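Local structure of endosialidase (Enterobacteria phage phi92, 4HIZ) at residues I76-K89 against I97-V109. The protein cleaves the alpha-2,8- and alpha-2,9-linked sialic acid polymers of bacterial capsules as a phage endosialidase, probably opening the way to the host surface. Residues are numbered along the deposited sequence; the frame is centred on the assembly and turned at random.
With CA (calcium ion), chain B.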
# COMPACT_ATOMS: atom_id res chain seq x y z
N ILE A 76 -1.83 -14.76 -2.21
CA ILE A 76 -2.99 -14.13 -1.53
C ILE A 76 -2.66 -13.41 -0.22
O ILE A 76 -3.50 -12.70 0.30
CB ILE A 76 -4.16 -15.13 -1.30
CG1 ILE A 76 -3.85 -16.10 -0.13
CG2 ILE A 76 -4.45 -15.89 -2.63
CD1 ILE A 76 -5.11 -16.96 0.23
N THR A 77 -1.47 -13.64 0.36
CA THR A 77 -0.99 -12.76 1.42
C THR A 77 0.38 -12.22 1.05
O THR A 77 1.13 -12.85 0.28
CB THR A 77 -0.87 -13.41 2.85
OG1 THR A 77 0.15 -14.43 2.88
CG2 THR A 77 -2.18 -14.05 3.23
N ASP A 78 0.67 -11.05 1.60
CA ASP A 78 2.02 -10.49 1.40
C ASP A 78 2.33 -9.58 2.55
O ASP A 78 2.37 -8.36 2.41
CB ASP A 78 2.11 -9.79 0.04
CG ASP A 78 3.54 -9.38 -0.32
OD1 ASP A 78 4.51 -9.87 0.32
OD2 ASP A 78 3.65 -8.59 -1.29
N THR A 79 2.63 -10.18 3.71
CA THR A 79 2.96 -9.40 4.90
C THR A 79 4.23 -9.99 5.50
O THR A 79 4.62 -11.12 5.17
CB THR A 79 1.80 -9.38 5.96
OG1 THR A 79 2.13 -10.27 7.05
CG2 THR A 79 0.43 -9.77 5.37
N PRO A 80 4.90 -9.22 6.38
CA PRO A 80 6.21 -9.71 6.86
C PRO A 80 6.06 -10.67 8.04
O PRO A 80 7.07 -11.19 8.52
CB PRO A 80 6.92 -8.43 7.32
CG PRO A 80 5.78 -7.53 7.75
CD PRO A 80 4.60 -7.85 6.85
N PHE A 81 4.83 -10.91 8.47
CA PHE A 81 4.65 -11.97 9.46
C PHE A 81 4.91 -13.32 8.83
O PHE A 81 4.95 -13.47 7.59
CB PHE A 81 3.21 -11.95 10.02
CG PHE A 81 2.98 -10.82 11.00
CD1 PHE A 81 3.29 -10.96 12.35
CD2 PHE A 81 2.48 -9.61 10.57
CE1 PHE A 81 3.07 -9.91 13.27
CE2 PHE A 81 2.25 -8.55 11.47
CZ PHE A 81 2.55 -8.70 12.83
N TYR A 82 5.11 -14.32 9.69
CA TYR A 82 5.20 -15.70 9.24
C TYR A 82 3.74 -16.15 9.08
O TYR A 82 3.06 -16.48 10.07
CB TYR A 82 5.97 -16.55 10.29
CG TYR A 82 6.45 -17.87 9.72
CD1 TYR A 82 5.56 -18.94 9.49
CD2 TYR A 82 7.82 -18.07 9.43
CE1 TYR A 82 6.02 -20.15 8.95
CE2 TYR A 82 8.27 -19.26 8.88
CZ TYR A 82 7.38 -20.30 8.64
OH TYR A 82 7.86 -21.47 8.11
N ASN A 83 3.23 -16.10 7.85
CA ASN A 83 1.81 -16.36 7.56
C ASN A 83 1.74 -17.76 7.00
O ASN A 83 2.20 -18.01 5.88
CB ASN A 83 1.30 -15.37 6.51
CG ASN A 83 1.39 -13.95 7.01
OD1 ASN A 83 0.98 -13.66 8.14
ND2 ASN A 83 1.94 -13.04 6.17
N ALA A 84 1.10 -18.68 7.75
CA ALA A 84 1.15 -20.06 7.33
C ALA A 84 -0.02 -20.85 7.93
O ALA A 84 -0.79 -20.32 8.72
CB ALA A 84 2.53 -20.68 7.77
N TRP A 85 -0.11 -22.10 7.51
CA TRP A 85 -1.09 -23.07 8.07
C TRP A 85 -2.56 -22.67 7.85
O TRP A 85 -3.30 -22.42 8.83
CB TRP A 85 -0.85 -23.31 9.59
CG TRP A 85 0.61 -23.63 9.89
CD1 TRP A 85 1.28 -24.82 9.67
CD2 TRP A 85 1.56 -22.73 10.48
NE1 TRP A 85 2.60 -24.68 10.05
CE2 TRP A 85 2.79 -23.42 10.57
CE3 TRP A 85 1.47 -21.42 10.97
CZ2 TRP A 85 3.96 -22.81 11.07
CZ3 TRP A 85 2.64 -20.81 11.48
CH2 TRP A 85 3.86 -21.53 11.56
N THR A 86 -3.01 -22.64 6.59
CA THR A 86 -4.47 -22.68 6.40
C THR A 86 -5.02 -24.05 6.85
O THR A 86 -6.21 -24.12 7.14
CB THR A 86 -4.88 -22.49 4.94
OG1 THR A 86 -4.33 -23.57 4.18
CG2 THR A 86 -4.34 -21.11 4.39
N GLN A 87 -4.18 -25.08 6.95
CA GLN A 87 -4.69 -26.44 7.32
C GLN A 87 -5.51 -26.38 8.61
O GLN A 87 -5.12 -25.70 9.56
CB GLN A 87 -3.53 -27.45 7.51
CG GLN A 87 -2.58 -27.05 8.60
CD GLN A 87 -1.44 -28.07 8.83
OE1 GLN A 87 -0.35 -27.70 9.26
NE2 GLN A 87 -1.71 -29.36 8.58
N ASP A 88 -6.69 -27.01 8.63
CA ASP A 88 -7.53 -27.28 7.46
C ASP A 88 -8.83 -26.53 7.77
O ASP A 88 -9.76 -27.11 8.35
CB ASP A 88 -7.79 -28.78 7.27
CG ASP A 88 -8.67 -29.07 6.06
OD1 ASP A 88 -8.82 -28.17 5.18
OD2 ASP A 88 -9.24 -30.20 5.98
N LYS A 89 -8.87 -25.25 7.41
CA LYS A 89 -9.85 -24.30 7.93
C LYS A 89 -10.62 -23.54 6.88
O LYS A 89 -11.52 -22.76 7.23
CB LYS A 89 -9.12 -23.21 8.79
CG LYS A 89 -8.44 -23.80 10.04
CD LYS A 89 -7.82 -22.69 10.90
CE LYS A 89 -6.50 -22.13 10.23
NZ LYS A 89 -5.32 -23.13 10.40
N ILE A 97 -15.11 -16.23 -0.09
CA ILE A 97 -14.16 -17.30 0.23
C ILE A 97 -13.31 -16.87 1.42
O ILE A 97 -12.71 -15.80 1.41
CB ILE A 97 -13.23 -17.59 -0.98
CG1 ILE A 97 -14.07 -17.90 -2.23
CG2 ILE A 97 -12.26 -18.77 -0.67
CD1 ILE A 97 -13.28 -17.67 -3.54
N TYR A 98 -13.27 -17.72 2.46
CA TYR A 98 -12.50 -17.44 3.66
C TYR A 98 -11.29 -18.35 3.75
O TYR A 98 -11.40 -19.59 3.60
CB TYR A 98 -13.34 -17.69 4.93
CG TYR A 98 -14.51 -16.71 5.08
CD1 TYR A 98 -15.70 -16.86 4.34
CD2 TYR A 98 -14.43 -15.66 5.99
CE1 TYR A 98 -16.75 -15.98 4.52
CE2 TYR A 98 -15.47 -14.76 6.16
CZ TYR A 98 -16.63 -14.94 5.43
OH TYR A 98 -17.65 -14.04 5.61
N ALA A 99 -10.13 -17.74 3.97
CA ALA A 99 -8.88 -18.48 4.15
C ALA A 99 -8.29 -18.14 5.53
O ALA A 99 -7.46 -17.21 5.68
CB ALA A 99 -7.85 -18.11 3.01
N PRO A 100 -8.70 -18.90 6.56
CA PRO A 100 -8.13 -18.68 7.88
C PRO A 100 -6.75 -19.32 7.95
O PRO A 100 -6.46 -20.27 7.21
CB PRO A 100 -9.10 -19.45 8.82
CG PRO A 100 -10.36 -19.67 7.96
CD PRO A 100 -9.76 -19.91 6.58
N PHE A 101 -5.89 -18.76 8.79
CA PHE A 101 -4.48 -19.19 8.88
C PHE A 101 -3.94 -18.64 10.19
O PHE A 101 -4.72 -18.13 11.02
CB PHE A 101 -3.68 -18.65 7.66
CG PHE A 101 -3.53 -17.15 7.63
CD1 PHE A 101 -4.60 -16.32 7.16
CD2 PHE A 101 -2.33 -16.56 8.00
CE1 PHE A 101 -4.44 -14.92 7.10
CE2 PHE A 101 -2.15 -15.16 7.96
CZ PHE A 101 -3.21 -14.34 7.50
N MET A 102 -2.64 -18.79 10.47
CA MET A 102 -2.07 -18.17 11.65
C MET A 102 -0.93 -17.24 11.21
O MET A 102 -0.13 -17.59 10.32
CB MET A 102 -1.57 -19.27 12.63
CG MET A 102 -2.82 -20.00 13.28
SD MET A 102 -2.21 -21.35 14.33
CE MET A 102 -1.83 -22.61 13.13
N ALA A 103 -0.93 -16.04 11.78
CA ALA A 103 0.06 -14.99 11.50
C ALA A 103 0.94 -14.88 12.73
O ALA A 103 0.49 -14.42 13.78
CB ALA A 103 -0.67 -13.65 11.25
N GLY A 104 2.19 -15.30 12.60
CA GLY A 104 3.08 -15.27 13.76
C GLY A 104 4.51 -14.99 13.32
O GLY A 104 4.73 -14.13 12.44
N GLU A 105 5.47 -15.69 13.90
CA GLU A 105 6.86 -15.41 13.59
C GLU A 105 7.70 -16.69 13.38
O GLU A 105 8.82 -16.62 12.91
CB GLU A 105 7.51 -14.58 14.69
CG GLU A 105 7.70 -15.42 16.00
CD GLU A 105 8.20 -14.60 17.19
OE1 GLU A 105 7.81 -13.41 17.29
OE2 GLU A 105 8.99 -15.17 18.02
N ARG A 106 7.14 -17.85 13.76
CA ARG A 106 7.90 -19.11 13.72
C ARG A 106 6.94 -20.29 13.87
O ARG A 106 5.74 -20.11 14.04
CB ARG A 106 8.90 -19.14 14.89
CG ARG A 106 8.20 -19.29 16.26
CD ARG A 106 9.23 -19.40 17.38
NE ARG A 106 9.73 -18.07 17.74
CZ ARG A 106 10.93 -17.83 18.26
NH1 ARG A 106 11.78 -18.83 18.42
NH2 ARG A 106 11.30 -16.60 18.57
N HIS A 107 7.49 -21.49 13.80
CA HIS A 107 6.71 -22.70 14.07
C HIS A 107 6.52 -22.81 15.56
O HIS A 107 7.18 -23.59 16.23
CB HIS A 107 7.42 -23.93 13.48
CG HIS A 107 7.32 -23.99 11.98
ND1 HIS A 107 6.90 -25.12 11.31
CD2 HIS A 107 7.56 -23.04 11.04
CE1 HIS A 107 6.87 -24.85 10.00
NE2 HIS A 107 7.28 -23.61 9.82
N GLY A 108 5.60 -22.02 16.07
CA GLY A 108 5.32 -21.94 17.49
C GLY A 108 4.28 -20.85 17.65
O GLY A 108 3.90 -20.18 16.65
N VAL A 109 3.79 -20.64 18.87
CA VAL A 109 2.71 -19.66 19.03
C VAL A 109 3.17 -18.29 19.54
O VAL A 109 2.34 -17.46 19.95
CB VAL A 109 1.55 -20.22 19.92
CG1 VAL A 109 0.88 -21.39 19.19
CG2 VAL A 109 2.06 -20.69 21.34
CA CA B . 5.42 -13.38 5.09
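H107 is gripped from two directions by the segment 76-89. W85 drives the edge of its six-membered ring onto the imidazole face in an edge-to-face pair, planes 79° apart, with CZ2 over the centre of the ring. Y82 meets the same imidazole at its edge, where Y82 OH and H107 NE2 share a 2.8 Å hydrogen bond; CG of Y82 lies anti to its backbone N (chi1 -163°), which carries the phenol past the E105-R106 backbone to reach it. The M102 side chain lies crosswise to W85, its CE 3.7 Å from W85 CB. Beneath these side chains, strand 82-84 pairs antiparallel with strand 97-104 through four backbone bonds, Y82 with G104 and A84 with M102. On the sheet face of N83 and A103, the N83 amide stands alongside the F101 ring, nearly perpendicular to it, with OD1 3.5 Å from CE2 at the ring edge. N83 ND2 donates almost straight (178°) to T79 OG1, 2.9 Å away, which steadies the amide. Farther along, K89 and P100 run alongside in opposite senses, and K89 curls back so that NZ donates to both W85 O and Q87 O. A calcium ion bound by T79 O and F81 O ties the 79-81 turn to H513, A515 and D516 within the catalytic beta-propeller. The Y82 bond together with the W85 edge should limit rotation of the imidazole.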